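Local atomic coordinates of 5-oxopent-3-ene-1,2,5-tricarboxylate decarboxylase (Exiguobacterium antarcticum B7, PDB entry 6IYM), a protein that belongs to the fumarylacetoacetate hydrolase family and holds a magnesium ion in a site lined by acidic side chains. Residues 97-102 and 176-181; 111-114 and 118-121; 122-127 and 170-175; 157-162 and 243-248. All blocks are in the same frame, centred on the assembly; numbering follows the deposited sequence.

Contact 1. Residues 97-102 and 176-181; sequences FTKAPS and GFCPFG
The ammonium group of Lys-99 meets the backbone carbonyl of Phe-177 in a hydrogen bond of 2.8 Å from NZ to O. The nitrogen lies above the carbonyl plane, 37° out of it, so it does not sit on a lone pair. The same NZ also forms a hydrogen bond to the carbonyl of Lys-172 and a salt bridge to Asp-155, and these three partners fix the position of a buried charge. Lysine suits the place because its long chain can carry a positive charge inward from the strand 96-99. The chain starts out toward residues 176-181 and then bends at chi3 (87°) and again at chi4, which swings NZ down onto the carbonyl.

The methylenes on the way are used as well. The end of the Lys-99 chain passes alongside Cys-178, with CE 3.5 Å and CD 3.9 Å from SG. Cysteine is small and weakly polar, and fits against an aliphatic stem in a buried place. Its SG is anti to the backbone N (chi1 -160°), on a CB that already faces Lys-99. The Phe-177 ring leads away to pack on Val-156.

Farther along, one water joins the backbones: it donates to Ser-102 O at 2.8 Å and accepts from Gly-176 N at 3.1 Å. Gly-176 has a positive phi, where a CB would collide with the preceding carbonyl.

Asp-155 is itself a magnesium ligand, and the Lys-99 side chain lies about 7 Å from the ion. Lys-99 is thus a second-shell residue of the acidic metal site in this family's C-terminal domain.

Contact 2. Residues 111-114 and 118-121; sequences IERH and TQQL
Arg-113 reaches across to the backbone of Thr-118 within the short connection that leads from strand 111-112 of one sheet to strand 121-131 of the other. An alpha-turn closes this connection: the N-H of Thr-118 bonds to the carbonyl of His-114, four residues back, with 3.0 Å between N and O. His-114 adopts left-handed backbone angles, consistent with the reversal of the chain here.

Arg-113 has the greatest part of its surface buried by the contact. Its CG is anti to the backbone N (chi1 161°), and a bend at chi2 brings the guanidinium to the backbone of Thr-118. There NH1 and NH2 grip a single acceptor, the carbonyl oxygen of Thr-118, end-on and from the same face of its plane. Arginine suits this place because two of its nitrogens can share one backbone oxygen, while its side chain also packs on Val-275 of strand 269-276.

Leu-121 comes next. Its CB points toward the first segment, and CD2 lies 4.1 Å from Arg-113 O. The branched side chain also packs on Val-156, Val-275 and Phe-177, so it closes the buried side of the loop with hydrocarbon.

Thr-118 contributes mainly its backbone, as donor and acceptor in turn, while its compact beta-branched side chain rests on Ala-158 and Asp-160. His-114 is fixed at the other end by a hydrogen bond from NE2 to the carbonyl of Asp-175. Of the two guanidinium bonds to Thr-118 O, the one from NH1 is the shorter at 3.0 Å, against 3.2 Å from NH2.

Contact 3. Residues 122-127 and 170-175; sequences DYEGEL and RGKSLD. With MG (magnesium ion), chain C.
Glu-124 faces Lys-172 across a small contact whose tight part is the metal. The magnesium ion is bound by Glu-124 OE2 and by Glu-126 OE2, each at 2.0 Å, and Asp-155 completes the protein ligands. The two glutamate oxygens stand only 2.9 Å apart, a closeness the cation between them makes tolerable. Glutamate suits both places: each chain, extended beyond CG, projects a carboxylate from the strand far enough to give the ion one oxygen.

The looser part is the meeting with Lys-172. Its chain crosses that of Glu-124 at about a right angle and bends at chi4 (-93°), leaving NZ 3.6 Å from Glu-124 OE2 and in a long salt bridge of 3.9 Å to OE1. Each has a stronger partner outside the two segments: Asp-155 for Lys-172, and Arg-159 for OE1 of Glu-124. A positive charge so near the ligands would probably ease the crowding of negative charge. Away from the ion, at the far end of residues 170-175, partly exposed Asp-175 forms a salt bridge to Arg-136 of the second subunit.

Residues 122-127 belong to strand 121-131, paired antiparallel with strand 147-158, while 170-175 lie in the loop between helix 159-164 and strand 178-186.

Contact 4. Residues 157-162 and 243-248; sequences TARDLQ and AGVGHG
Arg-159 and His-247 pack against each other where strand 147-158 of the large mixed sheet gives way to helix 159-164, facing the loop that follows strand 236-238.

The nonpolar contacts come first. CG of Arg-159 lies over one face of the His-247 ring, 4.0 Å from its centroid, a CH-pi contact. The bend at chi2 (-65°) takes the chain from the ring toward the CB of His-247, 3.6 Å from NE of Arg-159. The guanidinium is turned 23° from the plane of the ring. At its far end, Val-245 brings up both methyls, CG1 standing 3.3 Å from NH2 of Arg-159. Valine gives a compact hydrophobic wall here, and its side chain also touches Asp-122 and Glu-124.

The polar bonds bind the same groups to others. The guanidinium makes salt bridges through NE to Asp-122 and through NH2 to Glu-124, a magnesium ligand, so Arg-159 is second-shell to the metal. Arginine suits this place because it can serve several acceptors while its methylenes cover a ring. His-247 is held from both ends, its ND1 by Tyr-254 OH and its backbone N by Asp-122. In the loop itself, Gly-248 N bonds to Val-245 O, closing the 3-10 segment.

Within the other segment, the remaining nitrogen of the guanidinium, NH1, donates to Gln-162 OE1 at 3.2 Å.

How the contacts relate
From the N terminus, strand 96-99 opens contact 1, which closes only at strand 178-186. Nested inside that loop are contact 2, the short link between strand 111-112 and strand 121-131, and contact 3, which follows it in series and joins strand 121-131 to the loop 170-175. Contact 4 starts within the loops of contacts 1 and 3 but ends beyond them at 243-248, so it crosses both. Contacts 1, 3 and 4 all reach the large mixed sheet and converge near the magnesium ion. Contact 2 lies farther out and begins on the outermost strand of the five-stranded sheet, 111-112, and Phe-177 and Leu-121 pack where it meets contact 1. Contacts 1, 2 and 3 also touch the second subunit.

Contact 1. Residues 97-102 and 176-181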
# COMPACT_ATOMS: atom_id res chain seq x y z
N PHE A 97 -3.72 -5.48 7.28
CA PHE A 97 -2.51 -5.61 6.42
C PHE A 97 -2.90 -5.24 4.99
O PHE A 97 -4.10 -4.97 4.73
CB PHE A 97 -1.92 -7.01 6.52
CG PHE A 97 -2.96 -8.07 6.33
CD1 PHE A 97 -3.68 -8.55 7.41
CD2 PHE A 97 -3.25 -8.54 5.06
CE1 PHE A 97 -4.66 -9.51 7.23
CE2 PHE A 97 -4.24 -9.49 4.88
CZ PHE A 97 -4.95 -9.97 5.96
N THR A 98 -1.94 -5.22 4.06
CA THR A 98 -2.22 -4.75 2.68
C THR A 98 -1.75 -5.76 1.64
O THR A 98 -0.96 -6.69 1.95
CB THR A 98 -1.58 -3.38 2.47
OG1 THR A 98 -0.16 -3.51 2.44
CG2 THR A 98 -2.00 -2.40 3.54
N LYS A 99 -2.23 -5.54 0.42
CA LYS A 99 -1.80 -6.26 -0.80
C LYS A 99 -1.36 -5.22 -1.82
O LYS A 99 -2.16 -4.32 -2.08
CB LYS A 99 -2.97 -7.06 -1.37
CG LYS A 99 -3.37 -8.26 -0.52
CD LYS A 99 -4.69 -8.83 -0.96
CE LYS A 99 -4.53 -9.86 -2.07
NZ LYS A 99 -3.93 -11.12 -1.55
N ALA A 100 -0.13 -5.32 -2.33
CA ALA A 100 0.41 -4.44 -3.40
C ALA A 100 -0.57 -4.45 -4.56
O ALA A 100 -1.13 -5.50 -4.86
CB ALA A 100 1.77 -4.87 -3.84
N PRO A 101 -0.84 -3.27 -5.18
CA PRO A 101 -1.68 -3.17 -6.38
C PRO A 101 -1.15 -3.98 -7.58
O PRO A 101 -1.91 -4.42 -8.36
CB PRO A 101 -1.61 -1.68 -6.75
CG PRO A 101 -1.26 -0.98 -5.48
CD PRO A 101 -0.36 -1.95 -4.74
N SER A 102 0.17 -4.18 -7.65
CA SER A 102 0.82 -5.05 -8.65
C SER A 102 0.22 -6.48 -8.60
O SER A 102 0.41 -7.19 -9.56
CB SER A 102 2.30 -5.07 -8.41
OG SER A 102 2.61 -5.57 -7.10
N GLY A 176 -0.51 -11.73 -9.26
CA GLY A 176 -1.64 -12.65 -9.47
C GLY A 176 -2.48 -12.84 -8.22
O GLY A 176 -3.61 -13.36 -8.37
N PHE A 177 -2.01 -12.41 -7.05
CA PHE A 177 -2.62 -12.80 -5.74
C PHE A 177 -3.83 -11.93 -5.36
O PHE A 177 -4.28 -12.04 -4.19
CB PHE A 177 -1.57 -12.77 -4.64
CG PHE A 177 -0.72 -14.01 -4.54
CD1 PHE A 177 -0.48 -14.81 -5.64
CD2 PHE A 177 -0.12 -14.33 -3.34
CE1 PHE A 177 0.31 -15.95 -5.53
CE2 PHE A 177 0.68 -15.47 -3.23
CZ PHE A 177 0.89 -16.28 -4.33
N CYS A 178 -4.38 -11.08 -6.25
CA CYS A 178 -5.57 -10.27 -5.89
C CYS A 178 -6.56 -10.15 -7.04
O CYS A 178 -6.79 -9.06 -7.57
CB CYS A 178 -5.14 -8.91 -5.35
SG CYS A 178 -6.44 -8.12 -4.37
N PRO A 179 -7.28 -11.24 -7.41
CA PRO A 179 -8.50 -11.14 -8.19
C PRO A 179 -9.43 -10.10 -7.60
O PRO A 179 -9.62 -10.10 -6.38
CB PRO A 179 -9.16 -12.52 -8.04
CG PRO A 179 -7.96 -13.43 -7.90
CD PRO A 179 -6.97 -12.64 -7.07
N PHE A 180 -10.00 -9.27 -8.46
CA PHE A 180 -10.84 -8.12 -8.08
C PHE A 180 -11.91 -7.95 -9.15
O PHE A 180 -11.55 -7.75 -10.30
CB PHE A 180 -9.94 -6.90 -7.91
CG PHE A 180 -10.64 -5.59 -7.68
CD1 PHE A 180 -11.66 -5.49 -6.77
CD2 PHE A 180 -10.13 -4.41 -8.23
CE1 PHE A 180 -12.26 -4.26 -6.52
CE2 PHE A 180 -10.70 -3.18 -7.95
CZ PHE A 180 -11.79 -3.11 -7.13
N GLY A 181 -13.18 -8.02 -8.77
CA GLY A 181 -14.29 -7.75 -9.70
C GLY A 181 -15.49 -8.60 -9.34
O GLY A 181 -15.57 -9.06 -8.20
O HOH W 1 -1.18 -9.10 -10.74

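Contact 2. Residues 111-114 and 118-121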
# COMPACT_ATOMS: atom_id res chain seq x y z
N ILE A 111 -4.22 -16.76 -12.05
CA ILE A 111 -3.39 -16.51 -10.84
C ILE A 111 -2.06 -17.21 -11.06
O ILE A 111 -2.05 -18.43 -11.19
CB ILE A 111 -4.10 -17.01 -9.56
CG1 ILE A 111 -5.36 -16.20 -9.24
CG2 ILE A 111 -3.16 -17.05 -8.38
CD1 ILE A 111 -6.44 -17.04 -8.60
N GLU A 112 -0.97 -16.46 -11.16
CA GLU A 112 0.38 -17.05 -11.32
C GLU A 112 0.62 -17.99 -10.14
O GLU A 112 0.37 -17.58 -9.00
CB GLU A 112 1.40 -15.91 -11.46
CG GLU A 112 2.83 -16.35 -11.55
CD GLU A 112 3.82 -15.25 -11.92
OE1 GLU A 112 5.00 -15.59 -12.11
OE2 GLU A 112 3.42 -14.06 -11.98
N ARG A 113 1.05 -19.23 -10.41
CA ARG A 113 1.18 -20.32 -9.40
C ARG A 113 2.40 -20.11 -8.48
O ARG A 113 2.30 -20.50 -7.27
CB ARG A 113 1.25 -21.68 -10.12
CG ARG A 113 1.83 -22.82 -9.29
CD ARG A 113 0.85 -23.35 -8.25
NE ARG A 113 1.45 -24.37 -7.40
CZ ARG A 113 2.16 -24.13 -6.32
NH1 ARG A 113 2.37 -22.88 -5.92
NH2 ARG A 113 2.67 -25.14 -5.62
N HIS A 114 3.51 -19.56 -8.99
CA HIS A 114 4.77 -19.29 -8.25
C HIS A 114 5.23 -20.56 -7.49
O HIS A 114 5.50 -20.47 -6.27
CB HIS A 114 4.59 -18.08 -7.29
CG HIS A 114 4.19 -16.78 -7.90
ND1 HIS A 114 5.11 -15.85 -8.36
CD2 HIS A 114 2.97 -16.19 -8.04
CE1 HIS A 114 4.47 -14.80 -8.85
NE2 HIS A 114 3.14 -14.98 -8.65
N THR A 118 6.13 -20.90 -3.35
CA THR A 118 5.04 -21.42 -2.48
C THR A 118 4.72 -22.89 -2.78
O THR A 118 4.65 -23.23 -3.99
CB THR A 118 3.68 -20.72 -2.69
OG1 THR A 118 3.80 -19.43 -3.26
CG2 THR A 118 2.92 -20.62 -1.39
N GLN A 119 4.47 -23.69 -1.74
CA GLN A 119 3.75 -24.98 -1.86
C GLN A 119 2.53 -24.99 -0.93
O GLN A 119 2.00 -26.07 -0.70
CB GLN A 119 4.67 -26.18 -1.59
CG GLN A 119 5.85 -26.28 -2.54
CD GLN A 119 5.46 -26.59 -3.96
OE1 GLN A 119 5.91 -25.95 -4.92
NE2 GLN A 119 4.62 -27.60 -4.12
N GLN A 120 2.13 -23.83 -0.39
CA GLN A 120 0.89 -23.68 0.42
C GLN A 120 0.06 -22.50 -0.11
O GLN A 120 -0.34 -21.65 0.68
CB GLN A 120 1.25 -23.57 1.89
CG GLN A 120 2.05 -24.77 2.41
CD GLN A 120 2.11 -24.74 3.91
OE1 GLN A 120 2.19 -23.68 4.53
NE2 GLN A 120 2.01 -25.91 4.52
N LEU A 121 -0.20 -22.46 -1.41
CA LEU A 121 -1.06 -21.43 -2.03
C LEU A 121 -2.53 -21.68 -1.63
O LEU A 121 -2.99 -22.85 -1.73
CB LEU A 121 -0.91 -21.51 -3.54
CG LEU A 121 -1.65 -20.41 -4.28
CD1 LEU A 121 -1.11 -19.05 -3.87
CD2 LEU A 121 -1.52 -20.63 -5.77

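Contact 3. Residues 122-127 and 170-175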
# COMPACT_ATOMS: atom_id res chain seq x y z
N ASP A 122 -3.23 -20.63 -1.20
CA ASP A 122 -4.60 -20.75 -0.62
C ASP A 122 -5.47 -19.62 -1.14
O ASP A 122 -4.88 -18.62 -1.60
CB ASP A 122 -4.55 -20.76 0.91
CG ASP A 122 -5.71 -21.47 1.59
OD1 ASP A 122 -6.63 -21.94 0.88
OD2 ASP A 122 -5.74 -21.48 2.85
N TYR A 123 -6.80 -19.82 -1.07
CA TYR A 123 -7.86 -18.87 -1.46
C TYR A 123 -8.45 -18.20 -0.20
O TYR A 123 -8.38 -18.74 0.94
CB TYR A 123 -8.96 -19.58 -2.25
CG TYR A 123 -9.51 -20.79 -1.54
CD1 TYR A 123 -10.55 -20.70 -0.64
CD2 TYR A 123 -8.91 -22.03 -1.69
CE1 TYR A 123 -11.02 -21.81 0.04
CE2 TYR A 123 -9.35 -23.15 -1.00
CZ TYR A 123 -10.40 -23.04 -0.12
OH TYR A 123 -10.80 -24.14 0.59
N GLU A 124 -9.09 -17.05 -0.40
CA GLU A 124 -9.96 -16.39 0.62
C GLU A 124 -10.96 -15.51 -0.13
O GLU A 124 -10.54 -14.49 -0.68
CB GLU A 124 -9.18 -15.51 1.60
CG GLU A 124 -8.28 -16.25 2.56
CD GLU A 124 -7.69 -15.43 3.72
OE1 GLU A 124 -6.99 -16.03 4.54
OE2 GLU A 124 -7.87 -14.19 3.75
N GLY A 125 -12.23 -15.91 -0.16
CA GLY A 125 -13.29 -15.12 -0.82
C GLY A 125 -13.76 -14.03 0.09
O GLY A 125 -13.92 -14.31 1.30
N GLU A 126 -13.92 -12.80 -0.42
CA GLU A 126 -14.13 -11.62 0.49
C GLU A 126 -15.01 -10.54 -0.15
O GLU A 126 -14.90 -10.28 -1.38
CB GLU A 126 -12.78 -11.04 0.90
CG GLU A 126 -11.87 -12.01 1.65
CD GLU A 126 -10.73 -11.40 2.48
OE1 GLU A 126 -10.74 -10.16 2.71
OE2 GLU A 126 -9.87 -12.19 2.97
N LEU A 127 -15.85 -9.91 0.67
CA LEU A 127 -16.60 -8.69 0.31
C LEU A 127 -15.64 -7.51 0.38
O LEU A 127 -14.97 -7.35 1.41
CB LEU A 127 -17.76 -8.49 1.28
CG LEU A 127 -18.53 -7.18 1.14
CD1 LEU A 127 -19.19 -7.09 -0.22
CD2 LEU A 127 -19.56 -7.06 2.26
N ARG A 170 4.07 -9.77 2.10
CA ARG A 170 4.75 -10.45 0.98
C ARG A 170 3.92 -11.66 0.52
O ARG A 170 3.68 -11.75 -0.67
CB ARG A 170 6.18 -10.88 1.33
CG ARG A 170 6.88 -11.56 0.17
CD ARG A 170 8.41 -11.49 0.17
NE ARG A 170 8.91 -12.55 -0.70
CZ ARG A 170 8.90 -12.51 -2.02
NH1 ARG A 170 8.45 -11.45 -2.67
NH2 ARG A 170 9.36 -13.54 -2.70
N GLY A 171 3.53 -12.55 1.43
CA GLY A 171 2.80 -13.78 1.09
C GLY A 171 1.43 -13.50 0.50
O GLY A 171 0.84 -14.46 -0.04
N LYS A 172 0.94 -12.25 0.55
CA LYS A 172 -0.38 -11.84 -0.02
C LYS A 172 -0.21 -10.98 -1.27
O LYS A 172 -1.23 -10.60 -1.86
CB LYS A 172 -1.21 -11.15 1.06
CG LYS A 172 -1.66 -12.12 2.15
CD LYS A 172 -2.57 -11.58 3.20
CE LYS A 172 -3.07 -12.67 4.14
NZ LYS A 172 -4.38 -13.25 3.73
N SER A 173 1.03 -10.69 -1.68
CA SER A 173 1.32 -9.59 -2.62
C SER A 173 2.10 -10.03 -3.86
O SER A 173 2.37 -9.15 -4.73
CB SER A 173 2.01 -8.48 -1.87
OG SER A 173 1.14 -7.97 -0.87
N LEU A 174 2.34 -11.33 -4.05
CA LEU A 174 2.97 -11.86 -5.30
C LEU A 174 2.07 -11.54 -6.48
O LEU A 174 0.84 -11.57 -6.28
CB LEU A 174 3.14 -13.38 -5.18
CG LEU A 174 4.11 -13.86 -4.10
CD1 LEU A 174 4.54 -15.29 -4.37
CD2 LEU A 174 5.34 -12.96 -4.02
N ASP A 175 2.63 -11.32 -7.68
CA ASP A 175 1.83 -11.01 -8.89
C ASP A 175 0.74 -12.11 -9.04
O ASP A 175 1.07 -13.30 -8.94
CB ASP A 175 2.70 -10.86 -10.13
CG ASP A 175 3.73 -9.72 -10.07
OD1 ASP A 175 3.73 -8.92 -9.10
OD2 ASP A 175 4.56 -9.65 -10.98
MG MG C . -8.12 -12.20 3.90

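Contact 4. Residues 157-162 and 243-248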
# COMPACT_ATOMS: atom_id res chain seq x y z
N THR A 157 -3.22 -16.19 -1.01
CA THR A 157 -2.24 -16.19 0.10
C THR A 157 -1.28 -17.39 -0.03
O THR A 157 -1.76 -18.51 -0.26
CB THR A 157 -2.95 -16.26 1.45
OG1 THR A 157 -3.90 -15.22 1.63
CG2 THR A 157 -1.97 -16.25 2.61
N ALA A 158 0.02 -17.15 0.18
CA ALA A 158 1.05 -18.18 0.35
C ALA A 158 1.21 -18.40 1.86
O ALA A 158 1.89 -17.60 2.50
CB ALA A 158 2.35 -17.73 -0.28
N ARG A 159 0.60 -19.44 2.39
CA ARG A 159 0.56 -19.71 3.86
C ARG A 159 1.99 -19.87 4.42
O ARG A 159 2.20 -19.49 5.60
CB ARG A 159 -0.30 -20.94 4.14
CG ARG A 159 -1.75 -20.79 3.68
CD ARG A 159 -2.46 -19.71 4.46
NE ARG A 159 -3.85 -19.56 4.05
CZ ARG A 159 -4.67 -18.58 4.45
NH1 ARG A 159 -4.24 -17.64 5.28
NH2 ARG A 159 -5.92 -18.54 4.02
N ASP A 160 2.94 -20.35 3.62
CA ASP A 160 4.34 -20.59 4.07
C ASP A 160 5.10 -19.24 4.08
O ASP A 160 5.86 -18.99 5.04
CB ASP A 160 5.00 -21.73 3.27
CG ASP A 160 4.78 -21.67 1.77
OD1 ASP A 160 4.16 -20.67 1.29
OD2 ASP A 160 5.26 -22.58 1.07
N LEU A 161 4.85 -18.36 3.11
CA LEU A 161 5.49 -17.02 3.04
C LEU A 161 4.97 -16.14 4.20
O LEU A 161 5.74 -15.27 4.72
CB LEU A 161 5.21 -16.40 1.67
CG LEU A 161 6.11 -16.86 0.54
CD1 LEU A 161 6.23 -18.37 0.50
CD2 LEU A 161 5.62 -16.34 -0.79
N GLN A 162 3.72 -16.38 4.63
CA GLN A 162 3.10 -15.66 5.78
C GLN A 162 3.97 -15.84 7.02
O GLN A 162 4.17 -14.87 7.76
CB GLN A 162 1.70 -16.18 6.08
CG GLN A 162 0.57 -15.34 5.53
CD GLN A 162 -0.76 -15.88 6.02
OE1 GLN A 162 -1.12 -17.03 5.78
NE2 GLN A 162 -1.49 -15.07 6.76
N ALA A 243 -15.19 -19.25 7.03
CA ALA A 243 -14.54 -20.56 7.27
C ALA A 243 -14.39 -21.27 5.93
O ALA A 243 -15.20 -20.95 5.01
CB ALA A 243 -15.37 -21.39 8.23
N GLY A 244 -13.44 -22.22 5.83
CA GLY A 244 -13.34 -23.16 4.70
C GLY A 244 -12.08 -22.99 3.87
O GLY A 244 -11.93 -23.67 2.83
N VAL A 245 -11.21 -22.10 4.32
CA VAL A 245 -9.87 -21.82 3.74
C VAL A 245 -9.07 -23.14 3.64
O VAL A 245 -9.15 -23.97 4.56
CB VAL A 245 -9.23 -20.73 4.63
CG1 VAL A 245 -7.79 -21.00 5.03
CG2 VAL A 245 -9.41 -19.36 4.00
N GLY A 246 -8.34 -23.35 2.54
CA GLY A 246 -7.63 -24.61 2.29
C GLY A 246 -6.74 -24.99 3.47
O GLY A 246 -6.65 -26.19 3.81
N HIS A 247 -6.11 -24.00 4.09
CA HIS A 247 -5.18 -24.15 5.24
C HIS A 247 -5.92 -24.71 6.47
O HIS A 247 -5.26 -25.32 7.31
CB HIS A 247 -4.55 -22.80 5.57
CG HIS A 247 -3.35 -22.89 6.44
ND1 HIS A 247 -2.22 -23.60 6.07
CD2 HIS A 247 -3.07 -22.31 7.63
CE1 HIS A 247 -1.31 -23.48 7.01
NE2 HIS A 247 -1.80 -22.69 7.98
N GLY A 248 -7.24 -24.48 6.59
CA GLY A 248 -7.99 -24.77 7.82
C GLY A 248 -8.69 -26.11 7.73
O GLY A 248 -9.40 -26.48 8.69